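PDB 3K50: putative S41 protease from Bacteroides fragilis NCTC 9343, which is of unknown function but, as a putative member of peptidase family S41, probably hydrolyses peptide bonds as a serine-type protease. Local coordinates for residues I94-P99 with Y191-E196; F179-W184 with G222-F227; L231-G236 with S377-F382; V295-A300 with M307-L312; G383-T388 with A392-M397. All coordinates share one frame; numbering follows the deposited sequence.

Contact 1. Residues I94-P99 with Y191-E196; sequences ISYVVP and YLMYNE
Tyr-96, on strand 90-97 in the PDZ-family region, reaches across to Met-193 on strand 187-194 and Asn-195 just after it, in the S41 peptidase region. Just before it, Ser-95 sends its OG to a hydrogen bond with a bound glycerol, probably from the crystallisation liquor, while its backbone pairs with Asp-77 in the PDZ sheet. At Tyr-96 the CG lies opposite the backbone N (chi1 -170°), which sends the ring out toward the other segment. Tyr-96 CA and Asn-195 CA are 10.4 Å apart, a distance that the tyrosine enters from one side and the asparagine from the other. With 112 Å² buried in all, the two segments meet through essentially one side chain of 94-99. One ring edge serves the apolar partner: Tyr-96 CE2 is 4.2 Å from Met-193 CE, the methyl of a selenomethionine, which sits near the ring plane at the end of a chain bent at chi2. The side chains of Tyr-96 and Asn-195 meet from opposite directions, the amide plane 24° from the ring and ND2 oblique to it; Asn-195 ND2 lies 3.6 Å from Tyr-96 CZ and 3.5 Å from Tyr-96 OH. His-177 stacks on the same ring. With Asp-173 OD2 hydrogen-bonded to the buried Tyr-96 OH, the phenol carries its polar tip into the junction with a partner supplied, while its CE2 edge makes the apolar contact with Met-193.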
# COMPACT_ATOMS: atom_id res chain seq x y z
N ILE A 94 12.80 -12.09 2.14
CA ILE A 94 12.45 -10.75 2.63
C ILE A 94 11.98 -9.85 1.49
O ILE A 94 12.70 -9.70 0.51
CB ILE A 94 13.62 -10.13 3.44
CG1 ILE A 94 13.86 -10.98 4.69
CG2 ILE A 94 13.29 -8.67 3.80
CD1 ILE A 94 15.12 -10.62 5.51
N SER A 95 10.81 -9.22 1.65
CA SER A 95 10.22 -8.37 0.67
C SER A 95 10.28 -6.86 1.01
O SER A 95 10.10 -6.07 0.14
CB SER A 95 8.72 -8.72 0.54
OG SER A 95 8.06 -8.57 1.82
N TYR A 96 10.50 -6.49 2.27
CA TYR A 96 10.44 -5.10 2.71
C TYR A 96 11.13 -5.03 4.08
O TYR A 96 10.93 -5.95 4.93
CB TYR A 96 8.98 -4.67 2.83
CG TYR A 96 8.75 -3.20 3.05
CD1 TYR A 96 8.67 -2.70 4.29
CD2 TYR A 96 8.50 -2.33 1.98
CE1 TYR A 96 8.42 -1.37 4.52
CE2 TYR A 96 8.23 -1.02 2.20
CZ TYR A 96 8.20 -0.54 3.48
OH TYR A 96 7.95 0.79 3.75
N VAL A 97 11.98 -4.03 4.28
CA VAL A 97 12.64 -3.80 5.57
C VAL A 97 12.33 -2.37 6.00
O VAL A 97 12.58 -1.41 5.24
CB VAL A 97 14.17 -4.00 5.45
CG1 VAL A 97 14.92 -3.60 6.75
CG2 VAL A 97 14.44 -5.45 5.10
N VAL A 98 11.81 -2.22 7.22
CA VAL A 98 11.48 -0.94 7.77
C VAL A 98 12.77 -0.24 8.21
O VAL A 98 13.58 -0.85 8.93
CB VAL A 98 10.54 -1.08 8.99
CG1 VAL A 98 10.42 0.20 9.76
CG2 VAL A 98 9.14 -1.61 8.56
N PRO A 99 12.99 1.01 7.76
CA PRO A 99 14.16 1.81 8.13
C PRO A 99 14.25 1.98 9.64
O PRO A 99 13.27 2.24 10.31
CB PRO A 99 13.91 3.15 7.45
CG PRO A 99 12.91 2.91 6.39
CD PRO A 99 12.11 1.70 6.79
N TYR A 191 12.50 7.67 -9.50
CA TYR A 191 11.92 6.44 -8.96
C TYR A 191 11.48 6.73 -7.51
O TYR A 191 12.27 7.20 -6.68
CB TYR A 191 12.92 5.26 -8.98
CG TYR A 191 12.43 4.06 -8.19
CD1 TYR A 191 11.44 3.23 -8.72
CD2 TYR A 191 12.92 3.77 -6.94
CE1 TYR A 191 10.97 2.14 -8.04
CE2 TYR A 191 12.42 2.67 -6.21
CZ TYR A 191 11.47 1.87 -6.77
OH TYR A 191 10.95 0.83 -6.09
N LEU A 192 10.23 6.46 -7.22
CA LEU A 192 9.71 6.61 -5.89
C LEU A 192 8.93 5.41 -5.41
O LEU A 192 7.91 5.06 -5.99
CB LEU A 192 8.79 7.84 -5.82
CG LEU A 192 8.09 8.22 -4.50
CD1 LEU A 192 9.12 8.71 -3.48
CD2 LEU A 192 7.07 9.27 -4.74
N MSE A 193 9.40 4.82 -4.32
CA MSE A 193 8.70 3.76 -3.60
C MSE A 193 7.93 4.45 -2.44
O MSE A 193 8.51 4.79 -1.43
CB MSE A 193 9.69 2.70 -3.12
CG MSE A 193 9.07 1.39 -2.81
SE MSE A 193 7.65 1.26 -1.46
CE MSE A 193 7.22 -0.62 -1.81
N TYR A 194 6.62 4.68 -2.66
CA TYR A 194 5.73 5.42 -1.75
C TYR A 194 4.74 4.42 -1.20
O TYR A 194 3.90 3.92 -1.94
CB TYR A 194 4.99 6.53 -2.49
CG TYR A 194 4.08 7.41 -1.63
CD1 TYR A 194 4.61 8.26 -0.71
CD2 TYR A 194 2.71 7.44 -1.83
CE1 TYR A 194 3.77 9.12 0.07
CE2 TYR A 194 1.86 8.28 -1.08
CZ TYR A 194 2.39 9.12 -0.15
OH TYR A 194 1.58 9.95 0.58
N ASN A 195 4.82 4.14 0.09
CA ASN A 195 4.11 2.94 0.60
C ASN A 195 2.81 3.13 1.34
O ASN A 195 2.16 2.16 1.64
CB ASN A 195 5.08 2.11 1.48
CG ASN A 195 4.79 0.61 1.44
OD1 ASN A 195 4.54 0.06 0.38
ND2 ASN A 195 4.77 -0.03 2.59
N GLU A 196 2.42 4.38 1.61
CA GLU A 196 1.22 4.63 2.36
C GLU A 196 0.82 6.07 2.19
O GLU A 196 1.66 6.96 2.26
CB GLU A 196 1.46 4.34 3.86
CG GLU A 196 0.24 4.34 4.64
CD GLU A 196 0.46 4.20 6.14
OE1 GLU A 196 1.61 4.27 6.62
OE2 GLU A 196 -0.57 4.05 6.83

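Contact 2. Residues F179-W184 with G222-F227; sequences FEIIPW and GGVNEF
A Schellman motif closes helix 207-221 at Gly-223, and around this helix end Gly-222 and Val-224 pack against Ile-181 of strand 176-184, an edge strand of the mixed sheet. The positive phi of Gly-223 (73°) turns the chain out of the helix and brings Val-224 round to the strand. Ile-181 does the touching with two branches. Its CG1, set beside the backbone N (chi1 -64°), lies 4.0 Å from Val-224 CG2, and Ile-181 CG2 is 4.2 Å from that same methyl. Farther out, Ile-181 CD1 comes to 4.1 Å from Gly-222 CA, an approach made directly to backbone because glycine carries no side chain. The two branched side chains cross obliquely, and within the 113 Å² buried these touches are all carbon to carbon. Phe-219, in the last turn of helix 207-221, packs on both Ile-181 and Val-224, and strand 187-194 lies between strand 176-184 and strand 226-230, which starts two residues after Val-224.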
# COMPACT_ATOMS: atom_id res chain seq x y z
N PHE A 179 13.94 6.46 -2.78
CA PHE A 179 14.12 7.53 -3.76
C PHE A 179 15.31 7.30 -4.65
O PHE A 179 16.38 6.86 -4.18
CB PHE A 179 14.44 8.83 -3.00
CG PHE A 179 14.84 10.00 -3.87
CD1 PHE A 179 16.17 10.21 -4.25
CD2 PHE A 179 13.89 10.96 -4.24
CE1 PHE A 179 16.56 11.34 -5.04
CE2 PHE A 179 14.25 12.07 -5.00
CZ PHE A 179 15.61 12.25 -5.41
N GLU A 180 15.18 7.60 -5.94
CA GLU A 180 16.36 7.58 -6.78
C GLU A 180 16.13 8.33 -8.06
O GLU A 180 14.99 8.38 -8.54
CB GLU A 180 16.67 6.16 -7.23
CG GLU A 180 17.63 5.44 -6.38
CD GLU A 180 18.20 4.36 -7.14
OE1 GLU A 180 17.40 3.62 -7.75
OE2 GLU A 180 19.45 4.30 -7.16
N ILE A 181 17.23 8.88 -8.61
CA ILE A 181 17.22 9.41 -9.98
C ILE A 181 18.13 8.47 -10.79
O ILE A 181 19.30 8.28 -10.45
CB ILE A 181 17.71 10.85 -10.09
CG1 ILE A 181 16.73 11.76 -9.33
CG2 ILE A 181 17.79 11.26 -11.58
CD1 ILE A 181 17.28 13.15 -9.06
N ILE A 182 17.56 7.89 -11.83
CA ILE A 182 18.24 6.93 -12.67
C ILE A 182 18.46 7.48 -14.06
O ILE A 182 17.49 7.80 -14.78
CB ILE A 182 17.35 5.67 -12.78
CG1 ILE A 182 17.00 5.16 -11.36
CG2 ILE A 182 17.96 4.58 -13.71
CD1 ILE A 182 15.81 4.17 -11.32
N PRO A 183 19.73 7.62 -14.47
CA PRO A 183 19.94 7.97 -15.88
C PRO A 183 19.73 6.70 -16.73
O PRO A 183 20.23 5.62 -16.39
CB PRO A 183 21.39 8.40 -15.90
CG PRO A 183 22.02 7.65 -14.78
CD PRO A 183 20.99 7.49 -13.73
N TRP A 184 18.97 6.79 -17.80
CA TRP A 184 18.68 5.60 -18.55
C TRP A 184 18.39 5.88 -20.01
O TRP A 184 17.36 6.48 -20.36
CB TRP A 184 17.50 4.86 -17.90
CG TRP A 184 17.21 3.51 -18.53
CD1 TRP A 184 16.38 3.26 -19.59
CD2 TRP A 184 17.74 2.26 -18.13
NE1 TRP A 184 16.34 1.92 -19.86
CE2 TRP A 184 17.18 1.28 -18.99
CE3 TRP A 184 18.59 1.85 -17.11
CZ2 TRP A 184 17.45 -0.07 -18.84
CZ3 TRP A 184 18.89 0.51 -16.99
CH2 TRP A 184 18.31 -0.44 -17.84
N GLY A 222 17.07 17.57 -10.30
CA GLY A 222 17.74 16.59 -11.15
C GLY A 222 17.26 16.51 -12.59
O GLY A 222 17.78 15.73 -13.39
N GLY A 223 16.22 17.25 -12.92
CA GLY A 223 15.72 17.28 -14.27
C GLY A 223 14.98 16.06 -14.75
O GLY A 223 14.92 15.78 -15.94
N VAL A 224 14.38 15.35 -13.82
CA VAL A 224 13.60 14.17 -14.16
C VAL A 224 12.57 14.46 -15.25
O VAL A 224 11.87 15.49 -15.22
CB VAL A 224 12.94 13.65 -12.84
CG1 VAL A 224 11.74 12.86 -13.11
CG2 VAL A 224 14.01 12.91 -12.05
N ASN A 225 12.52 13.60 -16.25
CA ASN A 225 11.56 13.71 -17.37
C ASN A 225 10.80 12.40 -17.61
O ASN A 225 10.00 12.33 -18.52
CB ASN A 225 12.24 14.19 -18.66
CG ASN A 225 13.55 13.50 -18.92
OD1 ASN A 225 13.64 12.25 -18.91
ND2 ASN A 225 14.61 14.32 -19.17
N GLU A 226 11.04 11.38 -16.80
CA GLU A 226 10.25 10.14 -16.80
C GLU A 226 10.07 9.77 -15.33
O GLU A 226 10.84 10.22 -14.49
CB GLU A 226 10.89 8.96 -17.57
CG GLU A 226 11.09 9.16 -19.06
CD GLU A 226 9.86 9.13 -19.95
OE1 GLU A 226 8.78 8.60 -19.62
OE2 GLU A 226 10.02 9.57 -21.10
N PHE A 227 9.08 8.93 -15.02
CA PHE A 227 8.79 8.61 -13.61
C PHE A 227 8.19 7.20 -13.38
O PHE A 227 7.27 6.74 -14.07
CB PHE A 227 7.88 9.71 -13.03
CG PHE A 227 7.92 9.83 -11.52
CD1 PHE A 227 7.22 8.94 -10.71
CD2 PHE A 227 8.60 10.87 -10.92
CE1 PHE A 227 7.25 9.06 -9.33
CE2 PHE A 227 8.61 11.00 -9.56
CZ PHE A 227 7.97 10.11 -8.75

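Contact 3. Residues L231-G236 with S377-F382; sequences LRYNTG and STYLPF
The guanidinium of Arg-232 has Phe-382 over one face, with Phe-382 CE1 standing 3.6 Å above the plane and displaced toward its rim. The phenyl ring is turned 76° from the guanidinium and presents its edge: Arg-232 CZ and Tyr-233 CE2 both lie in the ring plane, Tyr-233 CE2 at 3.8 Å from Phe-382 CZ. Behind them, Arg-232 CG sits over the centre of one face of the Tyr-233 ring, and the arginine stem runs from that face to the Phe-382 edge. It leaves the backbone with CG between N and the carbonyl carbon (chi1 78°) and bends again at chi3 to carry the head group past the phenyl. A looser approach joins Tyr-233 OH and Tyr-379 OH at 3.7 Å. The type I turn 231-234, closed by Asn-234 N to Leu-231 O at 3.0 Å, sets Arg-232 and Tyr-233 side by side, and an Asx turn continues from Asn-234. Asp-230 and Glu-372 form salt bridges to Arg-232, while Tyr-233 OH bonds to Glu-372. Since the phenyl offers its edge and not its pi face, the meeting is not a cation-pi contact; the buried charge is probably balanced by carboxylates, with the edge of Phe-382 over part of one guanidinium face.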
# COMPACT_ATOMS: atom_id res chain seq x y z
N LEU A 231 3.93 1.61 -6.17
CA LEU A 231 2.84 1.47 -5.21
C LEU A 231 2.55 -0.01 -4.94
O LEU A 231 1.48 -0.40 -4.48
CB LEU A 231 1.61 2.12 -5.81
CG LEU A 231 1.67 3.59 -6.16
CD1 LEU A 231 0.29 4.13 -6.75
CD2 LEU A 231 2.13 4.43 -4.95
N ARG A 232 3.50 -0.87 -5.19
CA ARG A 232 3.19 -2.29 -5.13
C ARG A 232 2.61 -2.86 -3.84
O ARG A 232 1.90 -3.87 -3.90
CB ARG A 232 4.41 -3.13 -5.56
CG ARG A 232 5.49 -3.30 -4.53
CD ARG A 232 6.62 -4.11 -5.11
NE ARG A 232 7.46 -3.32 -6.00
CZ ARG A 232 8.45 -3.79 -6.76
NH1 ARG A 232 8.70 -5.10 -6.85
NH2 ARG A 232 9.16 -2.93 -7.50
N TYR A 233 2.98 -2.29 -2.70
CA TYR A 233 2.51 -2.76 -1.44
C TYR A 233 1.71 -1.68 -0.75
O TYR A 233 1.46 -1.80 0.44
CB TYR A 233 3.70 -3.19 -0.51
CG TYR A 233 4.59 -4.25 -1.05
CD1 TYR A 233 4.07 -5.34 -1.77
CD2 TYR A 233 5.98 -4.26 -0.74
CE1 TYR A 233 4.90 -6.27 -2.28
CE2 TYR A 233 6.81 -5.25 -1.21
CZ TYR A 233 6.25 -6.25 -1.98
OH TYR A 233 7.08 -7.22 -2.50
N ASN A 234 1.26 -0.68 -1.49
CA ASN A 234 0.52 0.45 -0.92
C ASN A 234 -1.00 0.18 -0.78
O ASN A 234 -1.74 0.14 -1.77
CB ASN A 234 0.78 1.69 -1.77
CG ASN A 234 0.32 2.97 -1.10
OD1 ASN A 234 -0.76 3.00 -0.51
ND2 ASN A 234 1.12 4.05 -1.23
N THR A 235 -1.45 0.00 0.46
CA THR A 235 -2.84 -0.40 0.75
C THR A 235 -3.79 0.80 0.88
O THR A 235 -4.97 0.65 1.21
CB THR A 235 -2.90 -1.27 2.03
OG1 THR A 235 -2.63 -0.45 3.16
CG2 THR A 235 -1.92 -2.46 1.99
N GLY A 236 -3.24 2.00 0.69
CA GLY A 236 -4.05 3.21 0.57
C GLY A 236 -3.85 4.21 1.67
O GLY A 236 -2.74 4.35 2.24
N SER A 377 15.59 -14.59 -9.46
CA SER A 377 16.94 -14.08 -9.71
C SER A 377 17.01 -12.53 -9.79
O SER A 377 18.09 -11.93 -9.58
CB SER A 377 17.51 -14.70 -10.97
OG SER A 377 16.93 -14.07 -12.11
N THR A 378 15.90 -11.88 -10.09
CA THR A 378 15.86 -10.41 -10.04
C THR A 378 14.95 -9.83 -8.89
O THR A 378 14.51 -8.67 -8.95
CB THR A 378 15.49 -9.82 -11.39
OG1 THR A 378 14.31 -10.44 -11.87
CG2 THR A 378 16.64 -10.05 -12.42
N TYR A 379 14.67 -10.62 -7.86
CA TYR A 379 13.96 -10.13 -6.66
C TYR A 379 15.04 -9.39 -5.84
O TYR A 379 15.84 -10.01 -5.13
CB TYR A 379 13.37 -11.31 -5.92
CG TYR A 379 12.28 -10.98 -4.94
CD1 TYR A 379 12.57 -10.47 -3.71
CD2 TYR A 379 10.95 -11.20 -5.28
CE1 TYR A 379 11.56 -10.19 -2.81
CE2 TYR A 379 9.92 -10.91 -4.37
CZ TYR A 379 10.23 -10.41 -3.16
OH TYR A 379 9.23 -10.16 -2.24
N LEU A 380 15.08 -8.06 -6.00
CA LEU A 380 16.20 -7.26 -5.53
C LEU A 380 15.75 -6.02 -4.81
O LEU A 380 14.57 -5.68 -4.88
CB LEU A 380 17.03 -6.82 -6.75
CG LEU A 380 17.83 -7.88 -7.49
CD1 LEU A 380 18.27 -7.37 -8.83
CD2 LEU A 380 19.02 -8.40 -6.59
N PRO A 381 16.69 -5.36 -4.06
CA PRO A 381 16.31 -4.14 -3.40
C PRO A 381 15.63 -3.13 -4.30
O PRO A 381 15.97 -3.00 -5.47
CB PRO A 381 17.65 -3.55 -2.94
CG PRO A 381 18.46 -4.86 -2.61
CD PRO A 381 18.07 -5.78 -3.71
N PHE A 382 14.71 -2.38 -3.71
CA PHE A 382 14.02 -1.34 -4.48
C PHE A 382 14.98 -0.29 -5.04
O PHE A 382 15.91 0.17 -4.38
CB PHE A 382 12.99 -0.66 -3.60
CG PHE A 382 11.94 -1.58 -3.06
CD1 PHE A 382 10.99 -2.14 -3.91
CD2 PHE A 382 11.80 -1.76 -1.70
CE1 PHE A 382 9.99 -2.94 -3.40
CE2 PHE A 382 10.83 -2.54 -1.20
CZ PHE A 382 9.89 -3.11 -2.05

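Contact 4. Residues V295-A300 with M307-L312; sequences VLTTNA and MVINCL
Ile-309, on helix 304-312, lies obliquely across both Val-295 and Thr-297 of strand 292-297, giving each a different part of one extended branch. The inner part, Ile-309 CG1, meets Val-295 CG1 at 4.2 Å; the outer methyl, Ile-309 CD1, meets Thr-297 CG2 at 4.0 Å. This division follows from the isoleucine torsions: CG1 lies beside the backbone N (chi1 -63°) and chi2 is extended, so CD1 runs on from the first strand residue to the next but one. Val-295 and Thr-297 are two positions apart and direct their side chains to the same side of the strand, forming the surface that receives the helix. Thr-297 turns CG2 to the isoleucine and places OG1 between its N and carbonyl carbon, where it hydrogen-bonds to Thr-323 O; the buried hydroxyl is thus satisfied away from the apolar seam. Beyond the strand end, Thr-298 OG1 accepts from Ala-300 N at 3.1 Å, an ST turn that begins the connection to the helix. The whole belongs to a beta-alpha-beta crossover, strand 292-297, helix 304-312, strand 317-322, in which the two strands are parallel neighbours. Leu-320 of the second strand touches both Val-295 and Ile-309, and helix 239-249 packs against Val-308 of helix 304-312.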
# COMPACT_ATOMS: atom_id res chain seq x y z
N VAL A 295 3.46 3.08 -13.14
CA VAL A 295 2.99 2.76 -11.80
C VAL A 295 3.12 1.24 -11.61
O VAL A 295 2.63 0.45 -12.42
CB VAL A 295 1.54 3.26 -11.57
CG1 VAL A 295 1.06 2.90 -10.12
CG2 VAL A 295 1.46 4.78 -11.79
N LEU A 296 3.91 0.86 -10.61
CA LEU A 296 4.13 -0.55 -10.25
C LEU A 296 3.09 -1.02 -9.23
O LEU A 296 2.93 -0.41 -8.16
CB LEU A 296 5.55 -0.73 -9.72
CG LEU A 296 6.69 -0.10 -10.53
CD1 LEU A 296 8.07 -0.46 -9.97
CD2 LEU A 296 6.59 -0.52 -12.00
N THR A 297 2.39 -2.09 -9.57
CA THR A 297 1.20 -2.57 -8.82
C THR A 297 1.18 -4.05 -8.48
O THR A 297 1.88 -4.81 -9.11
CB THR A 297 -0.12 -2.27 -9.65
OG1 THR A 297 -0.14 -3.02 -10.89
CG2 THR A 297 -0.23 -0.80 -10.00
N THR A 298 0.46 -4.41 -7.41
CA THR A 298 0.16 -5.80 -7.11
C THR A 298 -1.27 -5.81 -6.59
O THR A 298 -1.93 -4.75 -6.51
CB THR A 298 1.09 -6.48 -6.08
OG1 THR A 298 0.92 -5.90 -4.78
CG2 THR A 298 2.58 -6.44 -6.54
N ASN A 299 -1.75 -7.00 -6.25
CA ASN A 299 -3.04 -7.15 -5.61
C ASN A 299 -3.11 -6.34 -4.31
O ASN A 299 -4.19 -6.04 -3.87
CB ASN A 299 -3.36 -8.61 -5.28
CG ASN A 299 -3.51 -9.55 -6.50
OD1 ASN A 299 -3.65 -10.75 -6.26
ND2 ASN A 299 -3.47 -9.05 -7.78
N ALA A 300 -2.00 -6.02 -3.66
CA ALA A 300 -2.06 -5.21 -2.46
C ALA A 300 -2.39 -3.74 -2.72
O ALA A 300 -2.77 -3.05 -1.80
CB ALA A 300 -0.71 -5.28 -1.69
N MSE A 307 -7.04 5.28 -6.72
CA MSE A 307 -7.58 6.62 -7.05
C MSE A 307 -6.58 7.43 -7.86
O MSE A 307 -6.96 8.14 -8.78
CB MSE A 307 -7.95 7.35 -5.76
CG MSE A 307 -8.44 8.83 -5.88
SE MSE A 307 -7.05 10.20 -6.32
CE MSE A 307 -7.77 11.98 -5.46
N VAL A 308 -5.30 7.29 -7.55
CA VAL A 308 -4.28 7.99 -8.26
C VAL A 308 -4.25 7.52 -9.69
O VAL A 308 -4.15 8.31 -10.63
CB VAL A 308 -2.87 7.76 -7.61
CG1 VAL A 308 -1.79 8.28 -8.55
CG2 VAL A 308 -2.85 8.41 -6.25
N ILE A 309 -4.33 6.23 -9.87
CA ILE A 309 -4.38 5.68 -11.23
C ILE A 309 -5.62 6.16 -11.97
O ILE A 309 -5.55 6.64 -13.10
CB ILE A 309 -4.36 4.12 -11.25
CG1 ILE A 309 -3.03 3.59 -10.64
CG2 ILE A 309 -4.65 3.59 -12.65
CD1 ILE A 309 -3.07 2.04 -10.27
N ASN A 310 -6.77 6.00 -11.35
CA ASN A 310 -8.01 6.38 -12.03
C ASN A 310 -8.11 7.88 -12.47
O ASN A 310 -8.65 8.19 -13.53
CB ASN A 310 -9.21 6.07 -11.10
CG ASN A 310 -10.54 6.28 -11.80
OD1 ASN A 310 -10.74 5.74 -12.90
ND2 ASN A 310 -11.45 7.10 -11.19
N CYS A 311 -7.70 8.76 -11.55
CA CYS A 311 -7.74 10.20 -11.68
C CYS A 311 -6.67 10.80 -12.54
O CYS A 311 -6.90 11.83 -13.19
CB CYS A 311 -7.71 10.82 -10.29
SG CYS A 311 -9.30 10.36 -9.43
N LEU A 312 -5.49 10.20 -12.56
CA LEU A 312 -4.49 10.62 -13.55
C LEU A 312 -4.75 10.10 -14.99
O LEU A 312 -4.34 10.76 -15.95
CB LEU A 312 -3.10 10.23 -13.14
CG LEU A 312 -2.57 10.90 -11.89
CD1 LEU A 312 -1.19 10.31 -11.65
CD2 LEU A 312 -2.56 12.43 -12.07

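Contact 5. Residues G383-T388 with A392-M397; sequences GNTNET and AALKIM
Thr-385 and Leu-394 form the side-chain part of this contact, crossing at about a right angle. The methyl Leu-394 CD1 lies 3.8 Å from Thr-385 CB and 3.9 Å from Thr-385 CG2, so it rests against the carbon side of the threonine. The second meeting is backbone: Ala-392 N donates to Thr-388 O at 3.0 Å, the N-H of residue i+4 bonding to the carbonyl of residue i in the first turn of helix 388-398. What holds Thr-385 in place is the tight loop around it. A type I turn runs from Asn-384 to Glu-387, with Glu-387 N bonded to Asn-384 O at 2.9 Å, and Asn-384 OD1 takes the N-H of Asn-386 at 3.0 Å (158° at the hydrogen) in an Asx turn. Thr-385 O is in turn bonded to Asn-391 ND2, tying the loop to the helix. Glu-387 is the N-cap: its OE2 and OE1 accept from the backbone N atoms of Leu-389 and Leu-390. The OE2 of Glu-387 also forms a salt bridge with Arg-232, so this buried carboxylate is gripped by two amide N-H groups and a guanidinium. Both the helix start and the positive charge would be expected to favour its negative charge; the same carboxylate links the helix cap to the loop after strand 226-230.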
# COMPACT_ATOMS: atom_id res chain seq x y z
N GLY A 383 14.75 0.10 -6.28
CA GLY A 383 15.60 1.08 -6.93
C GLY A 383 16.83 0.48 -7.61
O GLY A 383 17.49 1.18 -8.37
N ASN A 384 17.15 -0.80 -7.39
CA ASN A 384 18.21 -1.48 -8.15
C ASN A 384 17.60 -1.62 -9.54
O ASN A 384 16.52 -2.13 -9.65
CB ASN A 384 18.55 -2.82 -7.50
CG ASN A 384 19.63 -3.61 -8.23
OD1 ASN A 384 19.59 -3.78 -9.45
ND2 ASN A 384 20.55 -4.19 -7.46
N THR A 385 18.27 -1.16 -10.60
CA THR A 385 17.67 -1.16 -11.94
C THR A 385 17.42 -2.54 -12.53
O THR A 385 16.67 -2.68 -13.53
CB THR A 385 18.49 -0.31 -12.94
OG1 THR A 385 19.81 -0.81 -13.00
CG2 THR A 385 18.54 1.21 -12.52
N ASN A 386 18.00 -3.57 -11.94
CA ASN A 386 17.72 -4.93 -12.39
C ASN A 386 16.55 -5.54 -11.63
O ASN A 386 16.12 -6.65 -11.95
CB ASN A 386 18.92 -5.82 -12.23
CG ASN A 386 20.11 -5.40 -13.07
OD1 ASN A 386 21.23 -5.36 -12.56
ND2 ASN A 386 19.90 -5.12 -14.36
N GLU A 387 15.97 -4.81 -10.66
CA GLU A 387 14.83 -5.32 -9.93
C GLU A 387 13.71 -5.48 -10.93
O GLU A 387 13.48 -4.57 -11.72
CB GLU A 387 14.41 -4.40 -8.79
CG GLU A 387 13.20 -4.96 -7.99
CD GLU A 387 11.85 -4.61 -8.61
OE1 GLU A 387 11.71 -3.46 -9.04
OE2 GLU A 387 10.92 -5.48 -8.63
N THR A 388 13.03 -6.63 -10.87
CA THR A 388 12.04 -7.01 -11.90
C THR A 388 11.10 -5.88 -12.42
O THR A 388 11.16 -5.54 -13.59
CB THR A 388 11.21 -8.23 -11.44
OG1 THR A 388 12.12 -9.24 -10.97
CG2 THR A 388 10.36 -8.81 -12.56
N ALA A 392 11.45 -3.62 -15.85
CA ALA A 392 10.42 -3.70 -16.91
C ALA A 392 10.04 -2.32 -17.40
O ALA A 392 9.95 -2.09 -18.62
CB ALA A 392 9.17 -4.47 -16.41
N ALA A 393 9.78 -1.40 -16.46
CA ALA A 393 9.42 -0.06 -16.79
C ALA A 393 10.52 0.59 -17.60
O ALA A 393 10.26 1.23 -18.61
CB ALA A 393 9.19 0.79 -15.51
N LEU A 394 11.75 0.44 -17.14
CA LEU A 394 12.89 1.05 -17.84
C LEU A 394 13.04 0.52 -19.26
O LEU A 394 13.38 1.27 -20.16
CB LEU A 394 14.17 0.82 -17.07
CG LEU A 394 14.27 1.48 -15.68
CD1 LEU A 394 15.52 0.91 -14.95
CD2 LEU A 394 14.33 2.99 -15.73
N LYS A 395 12.79 -0.76 -19.46
CA LYS A 395 12.88 -1.33 -20.78
C LYS A 395 11.71 -0.84 -21.65
O LYS A 395 11.90 -0.52 -22.84
CB LYS A 395 12.90 -2.87 -20.74
CG LYS A 395 14.22 -3.53 -20.23
CD LYS A 395 14.11 -5.07 -20.48
CE LYS A 395 15.25 -5.96 -19.89
NZ LYS A 395 16.51 -5.22 -19.74
N ILE A 396 10.51 -0.85 -21.09
CA ILE A 396 9.34 -0.43 -21.86
C ILE A 396 9.46 1.03 -22.33
O ILE A 396 9.23 1.31 -23.47
CB ILE A 396 8.06 -0.64 -21.07
CG1 ILE A 396 7.74 -2.15 -21.03
CG2 ILE A 396 6.87 0.11 -21.70
CD1 ILE A 396 7.05 -2.65 -19.71
N MSE A 397 9.93 1.93 -21.47
CA MSE A 397 10.04 3.32 -21.88
C MSE A 397 11.15 3.50 -22.92
O MSE A 397 11.17 4.47 -23.64
CB MSE A 397 10.28 4.23 -20.65
CG MSE A 397 11.68 4.15 -20.07
SE MSE A 397 11.99 5.29 -18.53
CE MSE A 397 10.75 4.43 -17.24

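Overall arrangement
Contact 3 lies near the middle of the set, with the centres of contacts 1, 5 and 4 about 7, 12 and 13 Å from its own. It is tied to contact 5 by a probable hydrogen bond between Thr-378 OG1 and Thr-388 OG1 (2.6 Å) and to contact 4 by another from Leu-231 N to Leu-296 O (3.0 Å); along the chain contact 4 is nested inside the loop that contact 3 closes. Contact 2 lies farther out, its centre about 18 Å from those of contacts 1 and 3, but packs on contact 5 through Ile-182 CG2 and Thr-385 CG2 (3.6 Å). Bound glycerol, probably from the crystallisation liquor, lies about 4 Å from the Tyr-233 side chain and about 5 Å from that of Tyr-96, perhaps marking a pocket.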